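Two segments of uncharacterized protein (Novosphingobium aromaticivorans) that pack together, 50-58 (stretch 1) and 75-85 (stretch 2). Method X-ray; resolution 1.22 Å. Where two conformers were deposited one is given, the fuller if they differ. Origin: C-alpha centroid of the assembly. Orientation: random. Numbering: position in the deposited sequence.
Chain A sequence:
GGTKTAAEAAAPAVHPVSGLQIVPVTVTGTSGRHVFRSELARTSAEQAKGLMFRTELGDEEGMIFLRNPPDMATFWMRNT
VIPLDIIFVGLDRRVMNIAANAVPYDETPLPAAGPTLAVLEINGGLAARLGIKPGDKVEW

Stretch 1 (50-58) GLMFRTELG
Stretch 2, residues 75-85: FWMRNTVIPLD

Two largely irregular segments of one chain pack turn against turn, joined by a single direct hydrogen bond and a bridging water and backed by a small apolar cluster, with 582 Å² buried over both sides.

Each segment carries a type II beta turn. In the first, Leu 51 to Arg 54, Arg 54 N donates to Leu 51 O (3.3 Å), with Met 52 at phi/psi -51/142° and Phe 53 at 74/-11°. In the second, Met 77 to Thr 80, Thr 80 N donates to Met 77 O (3.0 Å), and Arg 78 (-53/134°) and Asn 79 (60/11°) hold the corresponding corners; asparagine readily tolerates such a positive phi. In register, Met 52 lies nearest Thr 80, their CA atoms 4.4 Å apart, and Thr 55 nearest Val 81, CA to CA 6.0 Å. Gly 50, just after a helix, leads into the first turn with phi/psi 52/-134°, a positive phi that favours glycine.

Between the turns, Phe 53 N donates to Asn 79 O (2.8 Å, 159° at the hydrogen). The same carbonyl oxygen, Asn 79 O, lies 3.5 Å from Met 52 CA in a CA-H...O contact. A water extends the polar seam: it donates to Leu 51 O (2.8 Å) and Arg 54 O (2.7 Å) and accepts from Val 81 N (2.8 Å), thereby linking both ends of the first turn to the other stretch.

Ile 82 (83 Å²) and Met 52 (80 Å²) are the most covered residues. Met 52, a selenomethionine, runs out in an extended m, t, t rotamer. This long, unbranched chain brings CE to 3.4 Å from Arg 78 O and 4.1 Å from Trp 76 NE1, while SE lies 3.7 Å from Asn 79 ND2. Asn 79 (chi1 -64°, m; chi2 -38°) points toward the first stretch. Phe 53 (chi1 -48°, chi2 -64°) has its CA-to-CB bond pointing away, yet its ring returns to place CE1 3.6 Å from Asn 79 CG, an oblique approach. Thr 80 (m) makes a weak hydrogen bond from OG1 to Arg 78 O (3.3 Å) within its own stretch.

Past the second turn, Val 81 (t) and Ile 82 (p, t) both point toward the first stretch and lean on carbonyl oxygens: Val 81 CB approaches Arg 54 O at 3.5 Å, and Ile 82 CG2 lies 3.6 Å from Thr 55 O. The apolar contacts follow. Ile 82 CD1 reaches 3.6 Å from Leu 57 CB. Leu 84 (m, t), in a strand that continues beyond the segment, sets CD2 4.1 Å from both Leu 51 CD1 and Leu 57 CD2. Leu 51 (m, t) and Leu 57 (t, p) thus meet it from the first stretch, their branched aliphatic ends suited to packing against Leu 84, with Leu 51 and Leu 84 buried.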

# COMPACT_ATOMS: atom_id res chain seq x y z
N GLY A 50 5.20 3.18 -9.36
CA GLY A 50 4.05 3.17 -8.44
C GLY A 50 2.74 3.12 -9.19
O GLY A 50 2.59 2.35 -10.14
N LEU A 51 1.83 3.98 -8.74
CA LEU A 51 0.50 4.11 -9.35
C LEU A 51 0.41 5.34 -10.26
O LEU A 51 -0.68 5.85 -10.49
CB LEU A 51 -0.58 4.12 -8.26
CG LEU A 51 -0.89 2.76 -7.62
CD1 LEU A 51 -1.74 2.95 -6.34
CD2 LEU A 51 -1.61 1.87 -8.62
N MSE A 52 1.54 5.79 -10.78
CA MSE A 52 1.50 6.87 -11.77
C MSE A 52 0.52 6.54 -12.88
O MSE A 52 0.38 5.38 -13.32
CB MSE A 52 2.89 7.08 -12.38
CG MSE A 52 3.89 7.75 -11.49
SE MSE A 52 5.51 8.08 -12.48
CE MSE A 52 6.47 8.95 -11.06
N PHE A 53 -0.17 7.60 -13.32
CA PHE A 53 -1.07 7.59 -14.48
C PHE A 53 -2.41 6.90 -14.27
O PHE A 53 -3.29 7.05 -15.13
CB PHE A 53 -0.41 7.03 -15.75
CG PHE A 53 0.94 7.62 -16.03
CD1 PHE A 53 1.06 8.96 -16.30
CD2 PHE A 53 2.08 6.84 -15.95
CE1 PHE A 53 2.31 9.53 -16.53
CE2 PHE A 53 3.34 7.39 -16.18
CZ PHE A 53 3.45 8.74 -16.45
N ARG A 54 -2.58 6.17 -13.17
CA ARG A 54 -3.84 5.47 -12.92
C ARG A 54 -4.94 6.44 -12.62
O ARG A 54 -4.76 7.34 -11.82
CB ARG A 54 -3.72 4.56 -11.71
CG ARG A 54 -2.76 3.47 -11.88
CD ARG A 54 -3.16 2.48 -12.96
NE ARG A 54 -2.12 1.47 -13.06
CZ ARG A 54 -2.03 0.41 -12.26
NH1 ARG A 54 -2.96 0.19 -11.34
NH2 ARG A 54 -1.03 -0.42 -12.40
N THR A 55 -6.11 6.27 -13.24
CA THR A 55 -7.24 7.19 -12.97
C THR A 55 -8.29 6.60 -12.04
O THR A 55 -9.22 7.29 -11.66
CB THR A 55 -7.89 7.65 -14.27
OG1 THR A 55 -8.30 6.50 -15.00
CG2 THR A 55 -6.87 8.48 -15.09
N GLU A 56 -8.11 5.34 -11.64
CA GLU A 56 -9.03 4.72 -10.70
C GLU A 56 -8.37 3.59 -9.92
O GLU A 56 -7.37 3.04 -10.32
CB GLU A 56 -10.28 4.20 -11.42
CG GLU A 56 -10.02 2.99 -12.31
CD GLU A 56 -11.28 2.43 -12.95
OE1 GLU A 56 -12.30 2.26 -12.23
OE2 GLU A 56 -11.25 2.15 -14.16
N LEU A 57 -8.94 3.32 -8.76
CA LEU A 57 -8.46 2.33 -7.80
C LEU A 57 -9.64 2.05 -6.87
O LEU A 57 -10.25 2.98 -6.33
CB LEU A 57 -7.30 2.86 -6.97
CG LEU A 57 -6.63 1.86 -6.01
CD1 LEU A 57 -5.89 0.76 -6.75
CD2 LEU A 57 -5.71 2.62 -5.04
N GLY A 58 -9.96 0.79 -6.68
CA GLY A 58 -11.03 0.41 -5.77
C GLY A 58 -10.59 0.43 -4.32
O GLY A 58 -9.43 0.25 -4.04
N PHE A 75 8.56 8.83 -0.84
CA PHE A 75 7.63 8.79 -1.97
C PHE A 75 7.29 10.20 -2.44
O PHE A 75 7.58 11.19 -1.77
CB PHE A 75 6.37 8.01 -1.56
CG PHE A 75 6.53 6.53 -1.66
CD1 PHE A 75 7.36 5.85 -0.81
CD2 PHE A 75 5.90 5.82 -2.64
CE1 PHE A 75 7.54 4.49 -0.93
CE2 PHE A 75 6.06 4.48 -2.75
CZ PHE A 75 6.89 3.80 -1.91
N TRP A 76 6.68 10.30 -3.61
CA TRP A 76 6.08 11.53 -4.09
C TRP A 76 4.93 11.21 -5.03
O TRP A 76 4.67 10.06 -5.31
CB TRP A 76 7.10 12.46 -4.77
CG TRP A 76 7.68 11.98 -6.08
CD1 TRP A 76 7.62 10.74 -6.61
CD2 TRP A 76 8.45 12.78 -6.98
NE1 TRP A 76 8.31 10.70 -7.80
CE2 TRP A 76 8.82 11.95 -8.05
CE3 TRP A 76 8.84 14.12 -7.00
CZ2 TRP A 76 9.61 12.41 -9.12
CZ3 TRP A 76 9.60 14.58 -8.06
CH2 TRP A 76 9.96 13.72 -9.11
N MSE A 77 4.24 12.26 -5.51
CA MSE A 77 3.03 12.10 -6.27
C MSE A 77 3.15 12.65 -7.70
O MSE A 77 2.15 12.85 -8.37
CB MSE A 77 1.85 12.74 -5.52
CG MSE A 77 1.54 12.06 -4.19
SE MSE A 77 0.78 10.28 -4.38
CE MSE A 77 -1.02 10.86 -4.73
N ARG A 78 4.37 12.81 -8.20
CA ARG A 78 4.55 13.15 -9.60
C ARG A 78 3.77 12.14 -10.47
O ARG A 78 3.85 10.92 -10.23
CB ARG A 78 6.04 13.19 -9.98
CG ARG A 78 6.26 13.50 -11.49
CD ARG A 78 7.66 13.82 -11.93
NE ARG A 78 8.04 15.20 -11.62
CZ ARG A 78 9.19 15.76 -11.99
NH1 ARG A 78 10.09 15.07 -12.67
NH2 ARG A 78 9.44 17.02 -11.67
N ASN A 79 3.03 12.65 -11.46
CA ASN A 79 2.22 11.84 -12.38
C ASN A 79 1.14 10.98 -11.75
O ASN A 79 0.55 10.17 -12.44
CB ASN A 79 3.11 10.94 -13.26
CG ASN A 79 4.02 11.72 -14.18
OD1 ASN A 79 3.61 12.77 -14.72
ND2 ASN A 79 5.22 11.22 -14.40
N THR A 80 0.85 11.20 -10.47
CA THR A 80 -0.19 10.45 -9.78
C THR A 80 -1.43 11.31 -9.72
O THR A 80 -1.43 12.41 -9.17
CB THR A 80 0.30 9.95 -8.41
OG1 THR A 80 1.52 9.21 -8.61
CG2 THR A 80 -0.75 9.08 -7.72
N VAL A 81 -2.48 10.75 -10.31
CA VAL A 81 -3.74 11.45 -10.59
C VAL A 81 -4.77 11.34 -9.46
O VAL A 81 -5.64 12.21 -9.30
CB VAL A 81 -4.36 10.83 -11.88
CG1 VAL A 81 -5.69 11.48 -12.24
CG2 VAL A 81 -3.35 10.89 -13.03
N ILE A 82 -4.69 10.24 -8.70
CA ILE A 82 -5.63 9.97 -7.65
C ILE A 82 -4.96 10.16 -6.29
O ILE A 82 -3.77 9.88 -6.14
CB ILE A 82 -6.24 8.55 -7.77
CG1 ILE A 82 -5.18 7.45 -7.68
CG2 ILE A 82 -7.03 8.43 -9.08
CD1 ILE A 82 -5.76 6.03 -7.57
N PRO A 83 -5.71 10.67 -5.29
CA PRO A 83 -5.12 10.83 -3.97
C PRO A 83 -4.91 9.45 -3.33
O PRO A 83 -5.68 8.51 -3.59
CB PRO A 83 -6.16 11.68 -3.22
CG PRO A 83 -7.42 11.40 -3.87
CD PRO A 83 -7.10 11.16 -5.34
N LEU A 84 -3.88 9.35 -2.51
CA LEU A 84 -3.51 8.06 -1.91
C LEU A 84 -3.15 8.25 -0.45
O LEU A 84 -2.65 9.30 -0.04
CB LEU A 84 -2.28 7.48 -2.62
CG LEU A 84 -2.48 7.09 -4.07
CD1 LEU A 84 -1.12 6.73 -4.73
CD2 LEU A 84 -3.48 5.95 -4.22
N ASP A 85 -3.36 7.19 0.33
CA ASP A 85 -2.75 7.04 1.63
C ASP A 85 -1.57 6.07 1.46
O ASP A 85 -1.69 5.00 0.86
CB ASP A 85 -3.72 6.45 2.66
CG ASP A 85 -4.81 7.42 3.09
OD1 ASP A 85 -4.80 8.60 2.67
OD2 ASP A 85 -5.67 6.99 3.89
O HOH W 1 -2.54 7.95 -10.40